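Local structure of possible adhesin (Caldicellulosiruptor kronotskyensis, 4WA0) at residues A[147-161]-A[168-182]. The protein probably mediates attachment of the bacterium to cellulose as a tapirin, this chain being its metal-binding C-terminal beta-helix domain. Sequence-based numbering, arbitrary orientation. Where two conformers were deposited one is given.
Sequences EVIDGATVTLKSNSA and VVRNGSRLILENGAK
Glu-178 and Lys-157 lie side by side, pointing the same way, just past the ends of the parallel strands 153-156 and 174-177, where both chains enter type II turns. Lys-157 NZ forms a salt bridge to the syn side of Glu-178 OE2 (2.8 Å), the lysine chain folded back by bends at chi2 and chi3 (-74° and -76°). The other oxygen, OE1, takes the Ser-158 N-H on its anti side (3.0 Å) in a bent bond; both donors stand somewhat out of the carboxylate plane, which is thus gripped at both ends.

Next along, Thr-155 OG1 crosses to Ile-176 CD1 (3.6 Å). The sheet face behind is apolar: Leu-175 CD1 reaches Val-154 CG1 (3.7 Å) and also meets Leu-156 CG, while Leu-156 CB rests near Ala-181 CB.

At the opposite end Ile-149 CG2 sits 4.0 Å above the centre of the Arg-170 guanidinium, whose NH1 donates in its own plane to Asn-171 OD1. Glu-147 adds a long, charge-only salt bridge, its carboxylate turned 61° from the guanidinium. Buried Ser-173 OG accepts from Gly-151 N (2.9 Å), tying the two bends together.

Where the second turns close, Lys-182 NZ and N approach Ser-160 O from opposite faces of its carbonyl plane. These are parts of successive coils of a parallel beta-helix, their paired strand axes 4.7 Å apart; strands 125-128 and 132-136 continue the stack beside 147-161, and strand 197-199 follows 174-177.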
# COMPACT_ATOMS: atom_id res chain seq x y z
N GLU A 147 19.91 8.20 -8.51
CA GLU A 147 20.87 8.84 -7.60
C GLU A 147 21.02 7.90 -6.42
O GLU A 147 20.03 7.59 -5.72
CB GLU A 147 20.32 10.20 -7.12
CG GLU A 147 21.31 10.86 -6.21
CD GLU A 147 20.92 12.27 -5.79
OE1 GLU A 147 19.81 12.72 -6.18
OE2 GLU A 147 21.73 12.86 -5.05
N VAL A 148 22.23 7.47 -6.15
CA VAL A 148 22.54 6.49 -5.12
C VAL A 148 23.66 7.04 -4.23
O VAL A 148 24.82 7.11 -4.68
CB VAL A 148 22.95 5.13 -5.73
CG1 VAL A 148 23.04 4.01 -4.70
CG2 VAL A 148 22.04 4.66 -6.89
N ILE A 149 23.31 7.51 -3.05
CA ILE A 149 24.26 8.30 -2.22
C ILE A 149 24.29 7.88 -0.75
O ILE A 149 23.34 7.26 -0.22
CB ILE A 149 24.04 9.83 -2.36
CG1 ILE A 149 22.75 10.34 -1.70
CG2 ILE A 149 24.10 10.23 -3.85
CD1 ILE A 149 22.64 11.81 -1.64
N ASP A 150 25.35 8.33 -0.08
CA ASP A 150 25.40 8.33 1.37
C ASP A 150 25.29 6.91 1.93
O ASP A 150 24.80 6.71 3.08
CB ASP A 150 24.34 9.27 1.96
CG ASP A 150 24.53 10.72 1.57
OD1 ASP A 150 25.62 11.15 1.08
OD2 ASP A 150 23.57 11.50 1.75
N GLY A 151 25.80 5.93 1.18
CA GLY A 151 25.85 4.58 1.66
C GLY A 151 24.85 3.60 1.08
O GLY A 151 24.94 2.39 1.35
N ALA A 152 23.90 4.14 0.28
CA ALA A 152 22.91 3.36 -0.38
C ALA A 152 23.58 2.47 -1.40
O ALA A 152 24.65 2.82 -1.92
CB ALA A 152 21.85 4.24 -1.00
N THR A 153 22.98 1.33 -1.69
CA THR A 153 23.38 0.50 -2.81
C THR A 153 22.20 0.13 -3.74
O THR A 153 21.06 0.06 -3.30
CB THR A 153 24.13 -0.81 -2.45
OG1 THR A 153 23.28 -1.79 -1.87
CG2 THR A 153 25.20 -0.50 -1.38
N VAL A 154 22.53 -0.16 -4.99
CA VAL A 154 21.59 -0.68 -5.98
C VAL A 154 22.28 -1.86 -6.65
O VAL A 154 23.45 -1.78 -7.08
CB VAL A 154 21.14 0.37 -7.02
CG1 VAL A 154 20.30 -0.30 -8.07
CG2 VAL A 154 20.33 1.52 -6.36
N THR A 155 21.53 -2.95 -6.74
CA THR A 155 21.97 -4.18 -7.41
C THR A 155 21.08 -4.47 -8.57
O THR A 155 19.85 -4.56 -8.40
CB THR A 155 22.00 -5.37 -6.45
OG1 THR A 155 22.92 -5.08 -5.40
CG2 THR A 155 22.51 -6.61 -7.13
N LEU A 156 21.67 -4.62 -9.77
CA LEU A 156 20.93 -5.01 -10.97
C LEU A 156 21.17 -6.51 -11.11
O LEU A 156 22.29 -6.96 -11.37
CB LEU A 156 21.33 -4.16 -12.22
CG LEU A 156 21.39 -2.62 -11.89
CD1 LEU A 156 21.74 -1.86 -13.19
CD2 LEU A 156 20.07 -2.14 -11.32
N LYS A 157 20.13 -7.32 -10.91
CA LYS A 157 20.34 -8.78 -10.85
C LYS A 157 20.61 -9.35 -12.25
O LYS A 157 20.45 -8.71 -13.28
CB LYS A 157 19.18 -9.51 -10.17
CG LYS A 157 18.83 -8.96 -8.78
CD LYS A 157 19.83 -9.35 -7.74
CE LYS A 157 19.65 -10.80 -7.33
NZ LYS A 157 20.79 -11.18 -6.44
N SER A 158 20.97 -10.62 -12.29
CA SER A 158 21.40 -11.21 -13.56
C SER A 158 20.40 -11.10 -14.69
O SER A 158 19.18 -11.33 -14.50
CB SER A 158 21.89 -12.64 -13.37
OG SER A 158 20.86 -13.41 -12.85
N ASN A 159 20.91 -10.70 -15.86
CA ASN A 159 20.14 -10.51 -17.09
C ASN A 159 19.04 -9.48 -17.06
O ASN A 159 18.22 -9.41 -17.98
CB ASN A 159 19.65 -11.87 -17.56
CG ASN A 159 20.81 -12.80 -17.77
OD1 ASN A 159 21.70 -12.47 -18.56
ND2 ASN A 159 20.90 -13.87 -16.95
N SER A 160 19.08 -8.62 -16.03
CA SER A 160 18.10 -7.53 -15.92
C SER A 160 18.41 -6.51 -17.03
O SER A 160 19.46 -6.60 -17.69
CB SER A 160 18.11 -6.89 -14.52
OG SER A 160 19.37 -6.33 -14.25
N ALA A 161 17.48 -5.60 -17.30
CA ALA A 161 17.61 -4.50 -18.27
C ALA A 161 17.15 -3.24 -17.57
O ALA A 161 15.99 -3.15 -17.06
CB ALA A 161 16.76 -4.76 -19.49
N VAL A 168 24.00 8.96 -10.77
CA VAL A 168 24.90 9.58 -9.86
C VAL A 168 25.09 8.62 -8.71
O VAL A 168 24.07 8.19 -8.07
CB VAL A 168 24.34 10.93 -9.36
CG1 VAL A 168 25.17 11.46 -8.23
CG2 VAL A 168 24.19 11.95 -10.50
N VAL A 169 26.34 8.30 -8.41
CA VAL A 169 26.66 7.44 -7.27
C VAL A 169 27.86 8.07 -6.52
O VAL A 169 28.93 8.32 -7.11
CB VAL A 169 27.06 6.00 -7.71
CG1 VAL A 169 27.39 5.13 -6.51
CG2 VAL A 169 26.00 5.34 -8.58
N ARG A 170 27.68 8.34 -5.24
CA ARG A 170 28.73 9.03 -4.47
C ARG A 170 28.58 8.79 -3.00
O ARG A 170 27.58 8.29 -2.57
CB ARG A 170 28.69 10.55 -4.77
CG ARG A 170 27.43 11.26 -4.53
CD ARG A 170 27.66 12.77 -4.65
NE ARG A 170 26.45 13.51 -4.55
CZ ARG A 170 25.80 13.78 -3.42
NH1 ARG A 170 26.30 13.41 -2.23
NH2 ARG A 170 24.67 14.45 -3.50
N ASN A 171 29.55 9.24 -2.21
CA ASN A 171 29.49 9.18 -0.81
C ASN A 171 29.35 7.77 -0.24
O ASN A 171 28.45 7.48 0.56
CB ASN A 171 28.43 10.13 -0.29
CG ASN A 171 28.92 11.53 -0.19
OD1 ASN A 171 28.67 12.37 -1.07
ND2 ASN A 171 29.63 11.82 0.90
N GLY A 172 30.24 6.87 -0.67
CA GLY A 172 30.28 5.53 -0.10
C GLY A 172 29.20 4.58 -0.57
O GLY A 172 28.85 3.69 0.14
N SER A 173 28.67 4.82 -1.77
CA SER A 173 27.59 4.09 -2.38
C SER A 173 28.12 3.28 -3.51
O SER A 173 29.24 3.47 -3.98
CB SER A 173 26.53 5.05 -2.82
OG SER A 173 25.83 5.52 -1.69
N ARG A 174 27.30 2.35 -3.95
CA ARG A 174 27.70 1.40 -5.01
C ARG A 174 26.52 1.08 -5.88
O ARG A 174 25.37 1.10 -5.41
CB ARG A 174 28.17 0.04 -4.45
CG ARG A 174 29.55 0.05 -3.82
CD ARG A 174 29.94 -1.40 -3.48
NE ARG A 174 29.03 -2.00 -2.50
CZ ARG A 174 28.97 -3.29 -2.19
NH1 ARG A 174 29.80 -4.18 -2.78
NH2 ARG A 174 28.07 -3.70 -1.28
N LEU A 175 26.84 0.83 -7.14
CA LEU A 175 25.88 0.25 -8.08
C LEU A 175 26.54 -1.05 -8.54
O LEU A 175 27.71 -1.02 -9.02
CB LEU A 175 25.51 1.16 -9.25
CG LEU A 175 24.77 0.44 -10.41
CD1 LEU A 175 23.38 0.20 -9.99
CD2 LEU A 175 24.72 1.34 -11.63
N ILE A 176 25.83 -2.18 -8.36
CA ILE A 176 26.35 -3.50 -8.66
C ILE A 176 25.61 -4.12 -9.82
O ILE A 176 24.35 -4.18 -9.78
CB ILE A 176 26.25 -4.40 -7.43
CG1 ILE A 176 26.99 -3.74 -6.26
CG2 ILE A 176 26.78 -5.81 -7.76
CD1 ILE A 176 26.30 -3.86 -4.92
N LEU A 177 26.34 -4.55 -10.86
CA LEU A 177 25.72 -5.31 -11.96
C LEU A 177 26.11 -6.77 -11.83
O LEU A 177 27.28 -7.10 -11.67
CB LEU A 177 26.16 -4.87 -13.32
CG LEU A 177 25.52 -3.66 -13.96
CD1 LEU A 177 25.99 -2.41 -13.26
CD2 LEU A 177 25.76 -3.55 -15.45
N GLU A 178 25.09 -7.66 -11.76
CA GLU A 178 25.40 -9.09 -11.80
C GLU A 178 25.55 -9.53 -13.25
O GLU A 178 25.29 -8.78 -14.22
CB GLU A 178 24.31 -9.91 -11.15
CG GLU A 178 24.14 -9.61 -9.68
CD GLU A 178 23.11 -10.54 -9.00
OE1 GLU A 178 22.27 -11.23 -9.70
OE2 GLU A 178 23.19 -10.55 -7.75
N ASN A 179 25.96 -10.78 -13.42
CA ASN A 179 26.21 -11.33 -14.78
C ASN A 179 25.04 -11.13 -15.74
O ASN A 179 23.91 -11.48 -15.42
CB ASN A 179 26.48 -12.83 -14.60
CG ASN A 179 26.94 -13.51 -15.86
OD1 ASN A 179 26.12 -13.99 -16.65
ND2 ASN A 179 28.22 -13.56 -16.05
N GLY A 180 25.31 -10.60 -16.91
CA GLY A 180 24.32 -10.39 -17.97
C GLY A 180 23.37 -9.26 -17.76
O GLY A 180 22.54 -8.97 -18.67
N ALA A 181 23.52 -8.54 -16.63
CA ALA A 181 22.67 -7.36 -16.44
C ALA A 181 23.09 -6.32 -17.51
O ALA A 181 24.30 -6.26 -17.95
CB ALA A 181 22.84 -6.79 -15.05
N LYS A 182 22.14 -5.53 -17.98
CA LYS A 182 22.37 -4.54 -19.04
C LYS A 182 21.91 -3.19 -18.50
O LYS A 182 20.68 -3.03 -18.19
CB LYS A 182 21.50 -4.87 -20.26
CG LYS A 182 21.86 -6.25 -20.80
CD LYS A 182 20.98 -6.81 -21.91
CE LYS A 182 19.54 -7.05 -21.46
NZ LYS A 182 19.51 -8.07 -20.37
O HOH W 1 27.79 1.27 -0.19